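Local coordinates for protein PAN2-PAN3 deadenylation complex catalytic subunit pan2 (Neurospora crassa, PDB 4CZW) that shortens the poly(A) tails of messenger RNA, as the catalytic exonuclease subunit of the cytoplasmic PAN2-PAN3 deadenylation complex, at residues 581-584 and 585-589; 536-539 and 540-544. One frame throughout, in Å; residues are numbered along the deposited sequence.

Contact 1: 581-584 and 585-589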
ATOM      1  N   ARG A 581      19.742  -0.701  26.930  1.00118.78           N
ATOM      2  CA  ARG A 581      20.007   0.723  26.761  1.00106.18           C
ATOM      3  C   ARG A 581      21.040   0.930  25.662  1.00 94.49           C
ATOM      4  O   ARG A 581      22.058   0.239  25.618  1.00 87.24           O
ATOM      5  CB  ARG A 581      20.487   1.348  28.073  1.00103.37           C
ATOM      6  CG  ARG A 581      19.427   1.400  29.164  1.00121.57           C
ATOM      7  CD  ARG A 581      19.969   2.040  30.435  1.00133.34           C
ATOM      8  NE  ARG A 581      18.962   2.108  31.491  1.00145.74           N
ATOM      9  CZ  ARG A 581      19.191   2.572  32.715  1.00147.89           C
ATOM     10  NH1 ARG A 581      20.396   3.012  33.046  1.00136.82           N
ATOM     11  NH2 ARG A 581      18.212   2.595  33.611  1.00151.13           N
ATOM     12  N   LYS A 582      20.776   1.883  24.775  1.00 89.32           N
ATOM     13  CA  LYS A 582      21.637   2.107  23.620  1.00 83.34           C
ATOM     14  C   LYS A 582      22.579   3.289  23.825  1.00 75.43           C
ATOM     15  O   LYS A 582      22.184   4.333  24.345  1.00 77.71           O
ATOM     16  CB  LYS A 582      20.790   2.322  22.365  1.00 84.13           C
ATOM     17  CG  LYS A 582      19.877   1.150  22.042  1.00 79.52           C
ATOM     18  CD  LYS A 582      18.991   1.445  20.845  1.00 79.70           C
ATOM     19  CE  LYS A 582      18.091   0.262  20.527  1.00 92.36           C
ATOM     20  NZ  LYS A 582      18.879  -0.951  20.171  1.00 77.06           N
ATOM     21  N   ILE A 583      23.829   3.113  23.408  1.00 65.98           N
ATOM     22  CA  ILE A 583      24.843   4.150  23.533  1.00 56.20           C
ATOM     23  C   ILE A 583      24.727   5.153  22.387  1.00 55.09           C
ATOM     24  O   ILE A 583      24.405   4.782  21.258  1.00 55.01           O
ATOM     25  CB  ILE A 583      26.265   3.547  23.550  1.00 60.64           C
ATOM     26  CG1 ILE A 583      26.343   2.385  24.542  1.00 64.74           C
ATOM     27  CG2 ILE A 583      27.300   4.607  23.898  1.00 59.49           C
ATOM     28  CD1 ILE A 583      26.158   2.799  25.986  1.00 68.35           C
ATOM     29  N   SER A 584      24.982   6.423  22.687  1.00 52.41           N
ATOM     30  CA  SER A 584      24.943   7.479  21.682  1.00 41.60           C
ATOM     31  C   SER A 584      26.018   7.295  20.615  1.00 48.80           C
ATOM     32  O   SER A 584      27.057   6.681  20.865  1.00 55.93           O
ATOM     33  CB  SER A 584      25.106   8.847  22.346  1.00 38.84           C
ATOM     34  OG  SER A 584      25.278   9.868  21.378  1.00 57.40           O
ATOM     35  N   LEU A 585      25.761   7.829  19.425  1.00 45.56           N
ATOM     36  CA  LEU A 585      26.730   7.793  18.337  1.00 46.62           C
ATOM     37  C   LEU A 585      27.959   8.625  18.689  1.00 51.44           C
ATOM     38  O   LEU A 585      29.087   8.263  18.352  1.00 53.24           O
ATOM     39  CB  LEU A 585      26.102   8.304  17.038  1.00 37.67           C
ATOM     40  CG  LEU A 585      27.029   8.414  15.823  1.00 45.37           C
ATOM     41  CD1 LEU A 585      27.374   7.037  15.275  1.00 39.85           C
ATOM     42  CD2 LEU A 585      26.415   9.294  14.742  1.00 33.90           C
ATOM     43  N   ALA A 586      27.726   9.740  19.373  1.00 48.39           N
ATOM     44  CA  ALA A 586      28.796  10.654  19.751  1.00 57.95           C
ATOM     45  C   ALA A 586      29.730  10.028  20.782  1.00 56.72           C
ATOM     46  O   ALA A 586      30.947  10.194  20.708  1.00 53.70           O
ATOM     47  CB  ALA A 586      28.215  11.953  20.286  1.00 51.22           C
ATOM     48  N   PHE A 587      29.155   9.310  21.740  1.00 46.77           N
ATOM     49  CA  PHE A 587      29.943   8.677  22.791  1.00 50.13           C
ATOM     50  C   PHE A 587      30.787   7.537  22.232  1.00 52.51           C
ATOM     51  O   PHE A 587      31.953   7.382  22.595  1.00 55.69           O
ATOM     52  CB  PHE A 587      29.039   8.163  23.912  1.00 48.17           C
ATOM     53  CG  PHE A 587      29.791   7.658  25.111  1.00 54.60           C
ATOM     54  CD1 PHE A 587      30.176   8.525  26.120  1.00 54.13           C
ATOM     55  CD2 PHE A 587      30.117   6.316  25.228  1.00 53.45           C
ATOM     56  CE1 PHE A 587      30.869   8.065  27.223  1.00 52.52           C
ATOM     57  CE2 PHE A 587      30.809   5.850  26.328  1.00 53.57           C
ATOM     58  CZ  PHE A 587      31.186   6.724  27.327  1.00 64.68           C
ATOM     59  N   LEU A 588      30.190   6.738  21.352  1.00 48.37           N
ATOM     60  CA  LEU A 588      30.901   5.633  20.719  1.00 41.22           C
ATOM     61  C   LEU A 588      32.051   6.147  19.860  1.00 43.60           C
ATOM     62  O   LEU A 588      33.119   5.540  19.811  1.00 49.82           O
ATOM     63  CB  LEU A 588      29.945   4.789  19.874  1.00 46.37           C
ATOM     64  CG  LEU A 588      28.928   3.931  20.629  1.00 44.86           C
ATOM     65  CD1 LEU A 588      28.013   3.202  19.659  1.00 43.01           C
ATOM     66  CD2 LEU A 588      29.639   2.942  21.541  1.00 47.85           C
ATOM     67  N   ALA A 589      31.828   7.272  19.189  1.00 46.64           N
ATOM     68  CA  ALA A 589      32.860   7.882  18.359  1.00 47.39           C
ATOM     69  C   ALA A 589      33.968   8.478  19.221  1.00 49.65           C
ATOM     70  O   ALA A 589      35.133   8.494  18.829  1.00 53.60           O
ATOM     71  CB  ALA A 589      32.256   8.947  17.458  1.00 39.16           C
TER
HETATM   72  O   HOH W   1      25.009  11.254  19.224  1.00 40.70           O

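Contact 2: 536-539 and 540-544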
ATOM      1  N   LEU A 536      16.343   4.128  -2.438  1.00 41.67           N
ATOM      2  CA  LEU A 536      16.425   3.317  -1.230  1.00 44.11           C
ATOM      3  C   LEU A 536      15.624   2.027  -1.371  1.00 45.15           C
ATOM      4  O   LEU A 536      16.052   0.970  -0.910  1.00 44.09           O
ATOM      5  CB  LEU A 536      15.932   4.113  -0.019  1.00 43.99           C
ATOM      6  CG  LEU A 536      16.641   5.443   0.237  1.00 39.37           C
ATOM      7  CD1 LEU A 536      16.111   6.103   1.500  1.00 29.26           C
ATOM      8  CD2 LEU A 536      18.145   5.238   0.324  1.00 39.94           C
ATOM      9  N   TRP A 537      14.465   2.121  -2.017  1.00 44.47           N
ATOM     10  CA  TRP A 537      13.601   0.962  -2.216  1.00 36.23           C
ATOM     11  C   TRP A 537      14.269  -0.075  -3.113  1.00 38.62           C
ATOM     12  O   TRP A 537      14.156  -1.278  -2.876  1.00 36.73           O
ATOM     13  CB  TRP A 537      12.258   1.387  -2.814  1.00 39.26           C
ATOM     14  CG  TRP A 537      11.293   0.252  -2.973  1.00 40.34           C
ATOM     15  CD1 TRP A 537      10.538  -0.326  -1.994  1.00 42.94           C
ATOM     16  CD2 TRP A 537      10.978  -0.446  -4.185  1.00 36.24           C
ATOM     17  NE1 TRP A 537       9.774  -1.340  -2.519  1.00 42.63           N
ATOM     18  CE2 TRP A 537      10.026  -1.434  -3.863  1.00 39.54           C
ATOM     19  CE3 TRP A 537      11.409  -0.333  -5.511  1.00 40.20           C
ATOM     20  CZ2 TRP A 537       9.497  -2.301  -4.817  1.00 40.95           C
ATOM     21  CZ3 TRP A 537      10.883  -1.195  -6.457  1.00 41.98           C
ATOM     22  CH2 TRP A 537       9.936  -2.166  -6.105  1.00 45.48           C
ATOM     23  N   VAL A 538      14.959   0.398  -4.146  1.00 45.23           N
ATOM     24  CA  VAL A 538      15.692  -0.483  -5.048  1.00 43.04           C
ATOM     25  C   VAL A 538      16.830  -1.179  -4.305  1.00 40.44           C
ATOM     26  O   VAL A 538      17.025  -2.388  -4.441  1.00 45.25           O
ATOM     27  CB  VAL A 538      16.259   0.291  -6.260  1.00 44.50           C
ATOM     28  CG1 VAL A 538      17.309  -0.534  -6.988  1.00 44.49           C
ATOM     29  CG2 VAL A 538      15.139   0.684  -7.209  1.00 39.53           C
ATOM     30  N   LEU A 539      17.562  -0.411  -3.504  1.00 44.31           N
ATOM     31  CA  LEU A 539      18.692  -0.936  -2.744  1.00 44.82           C
ATOM     32  C   LEU A 539      18.268  -2.030  -1.766  1.00 47.38           C
ATOM     33  O   LEU A 539      19.018  -2.975  -1.521  1.00 45.08           O
ATOM     34  CB  LEU A 539      19.396   0.196  -1.991  1.00 43.04           C
ATOM     35  CG  LEU A 539      20.153   1.205  -2.858  1.00 40.60           C
ATOM     36  CD1 LEU A 539      20.646   2.373  -2.021  1.00 39.83           C
ATOM     37  CD2 LEU A 539      21.310   0.529  -3.578  1.00 37.42           C
ATOM     38  N   VAL A 540      17.065  -1.901  -1.214  1.00 41.12           N
ATOM     39  CA  VAL A 540      16.529  -2.917  -0.315  1.00 41.70           C
ATOM     40  C   VAL A 540      16.254  -4.215  -1.069  1.00 44.54           C
ATOM     41  O   VAL A 540      16.640  -5.296  -0.624  1.00 47.47           O
ATOM     42  CB  VAL A 540      15.234  -2.443   0.373  1.00 41.83           C
ATOM     43  CG1 VAL A 540      14.582  -3.585   1.138  1.00 35.99           C
ATOM     44  CG2 VAL A 540      15.524  -1.276   1.301  1.00 45.37           C
ATOM     45  N   ASN A 541      15.596  -4.099  -2.219  1.00 46.76           N
ATOM     46  CA  ASN A 541      15.240  -5.268  -3.017  1.00 55.69           C
ATOM     47  C   ASN A 541      16.427  -5.871  -3.763  1.00 50.37           C
ATOM     48  O   ASN A 541      16.344  -6.991  -4.267  1.00 53.71           O
ATOM     49  CB  ASN A 541      14.131  -4.914  -4.010  1.00 45.30           C
ATOM     50  CG  ASN A 541      12.779  -4.769  -3.341  1.00 48.29           C
ATOM     51  OD1 ASN A 541      12.126  -5.760  -3.014  1.00 54.78           O
ATOM     52  ND2 ASN A 541      12.350  -3.529  -3.135  1.00 44.65           N
ATOM     53  N   LEU A 542      17.528  -5.132  -3.837  1.00 49.35           N
ATOM     54  CA  LEU A 542      18.755  -5.668  -4.414  1.00 46.78           C
ATOM     55  C   LEU A 542      19.454  -6.574  -3.406  1.00 44.21           C
ATOM     56  O   LEU A 542      20.322  -7.369  -3.767  1.00 45.37           O
ATOM     57  CB  LEU A 542      19.689  -4.542  -4.862  1.00 50.39           C
ATOM     58  CG  LEU A 542      19.325  -3.838  -6.171  1.00 44.97           C
ATOM     59  CD1 LEU A 542      20.312  -2.723  -6.480  1.00 47.83           C
ATOM     60  CD2 LEU A 542      19.268  -4.834  -7.316  1.00 39.06           C
ATOM     61  N   GLY A 543      19.065  -6.447  -2.140  1.00 51.60           N
ATOM     62  CA  GLY A 543      19.593  -7.292  -1.086  1.00 47.14           C
ATOM     63  C   GLY A 543      20.707  -6.644  -0.288  1.00 49.05           C
ATOM     64  O   GLY A 543      21.410  -7.315   0.466  1.00 45.62           O
ATOM     65  N   CYS A 544      20.865  -5.333  -0.449  1.00 52.91           N
ATOM     66  CA  CYS A 544      21.931  -4.600   0.226  1.00 45.15           C
ATOM     67  C   CYS A 544      21.765  -4.604   1.741  1.00 48.29           C
ATOM     68  O   CYS A 544      20.652  -4.717   2.257  1.00 48.90           O
ATOM     69  CB  CYS A 544      21.990  -3.157  -0.278  1.00 45.15           C
ATOM     70  SG  CYS A 544      22.386  -2.994  -2.028  1.00 50.35           S
TER

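Contact 1: 581-584 and 585-589
The CG2 methyl of I583 overlaps two side chains of the first turn of helix 585-592. It lies 3.6 Å from CD2 of F587 and meets that ring obliquely. It also lies 3.7 Å from CG of L588, and the I583 and L588 side chains cross at about a right angle. CD2 of L588 comes equally near, 3.7 Å from the same CG2 of I583. CG2 of I583 is anti to its backbone N, which turns this methyl to the helix. S584 is the N-cap of helix 585-592. Here the residue before the cap packs on the third and fourth residues of the helix. The carbonyl O of S584 takes the first backbone bond, from L588 N at 3.2 Å, with an N-H...O angle of 163°. OG of S584 is swung anti to the backbone N (chi1 171°), to the side of A586 N, where a water bridges the two. This water is hydrogen-bonded to OG of S584 at 2.6 Å and accepts from A586 N at 3.1 Å. An alanine in place of L588 would probably leave CG2 of I583 with the F587 ring alone in this turn and open a gap beside L634. L585 points away from the loop, onto T610 and L614 of helix 604-623, with its side chain about 4 Å from that of D607, a catalytic metal ligand by similarity, so the turn borders the probable exonuclease active site. The two sides of the cap differ in chemistry. I583, F587 and L588 make an apolar side, with F587 and L588 against helix 627-634. On the outer side the water, itself hydrogen-bonded to S584 OG, accepts from A586 N, so solvent takes part in capping this helix.

Contact 2: 536-539 and 540-544
W537 and N541 meet one turn apart where helix 529-541 ends in a Schellman motif. The indole is a flat wall, and the amide of N541 sits over it. ND2 of N541 is 3.2 Å above the ring plane, over its centre. Ring and amide planes are 61° apart, so this is no flat stack. The N541 CG is anti to its carbonyl carbon (chi1 -74°), which brings the amide back along the helix. ND2 then also bonds W537 O at 2.9 Å, from above the carbonyl plane. The backbone N of N541 reaches the same oxygen from the opposite face, so two donors grip it. Y87 meets the indole, while D90 makes weak hydrogen bonds to both NE1 of W537 and ND2 of N541.

Further round the helix, V538 and L542 lie side by side and point the same way. CD1 of L542 rests 3.8 Å from CG1 of V538. Together with L539, this pair forms the apolar surface on which L414 packs. C544 turns back toward L539. Its SG lies 4.0 Å from CD2 of L539, and the two residues together meet I442 of strand 441-451. V540 N bonds L536 O at 3.1 Å. G543 has positive phi (98°), where a CB would be jammed against the L542 carbonyl. Its N bonds V540 O. The chain can then turn into strand 545-548 of the exonuclease sheet. C544 N completes the motif with a 3.2 Å bond to L539 O, nearly along the C=O axis.

In the fold
Both contacts lie in the exonuclease domain and concern the ends of helices. Contact 2 closes helix 529-541 at its C-terminal end. Contact 1 opens helix 585-592. Their centres are about 27 Å apart, and no residues touch between them. Contact 2 is buried: its helix has strand 441-451 on one flank and residues of the pseudo-protease domain, Y87 and D90, on another. Contact 1 is a surface contact near the C-terminal end of the modelled chain, beside helices 604-623 and 627-634. The chemistry follows the setting. A water serves the exposed cap of 581-589, while weak hydrogen bonds to D90 and K94 meet the side-chain polar atoms of W537 and N541.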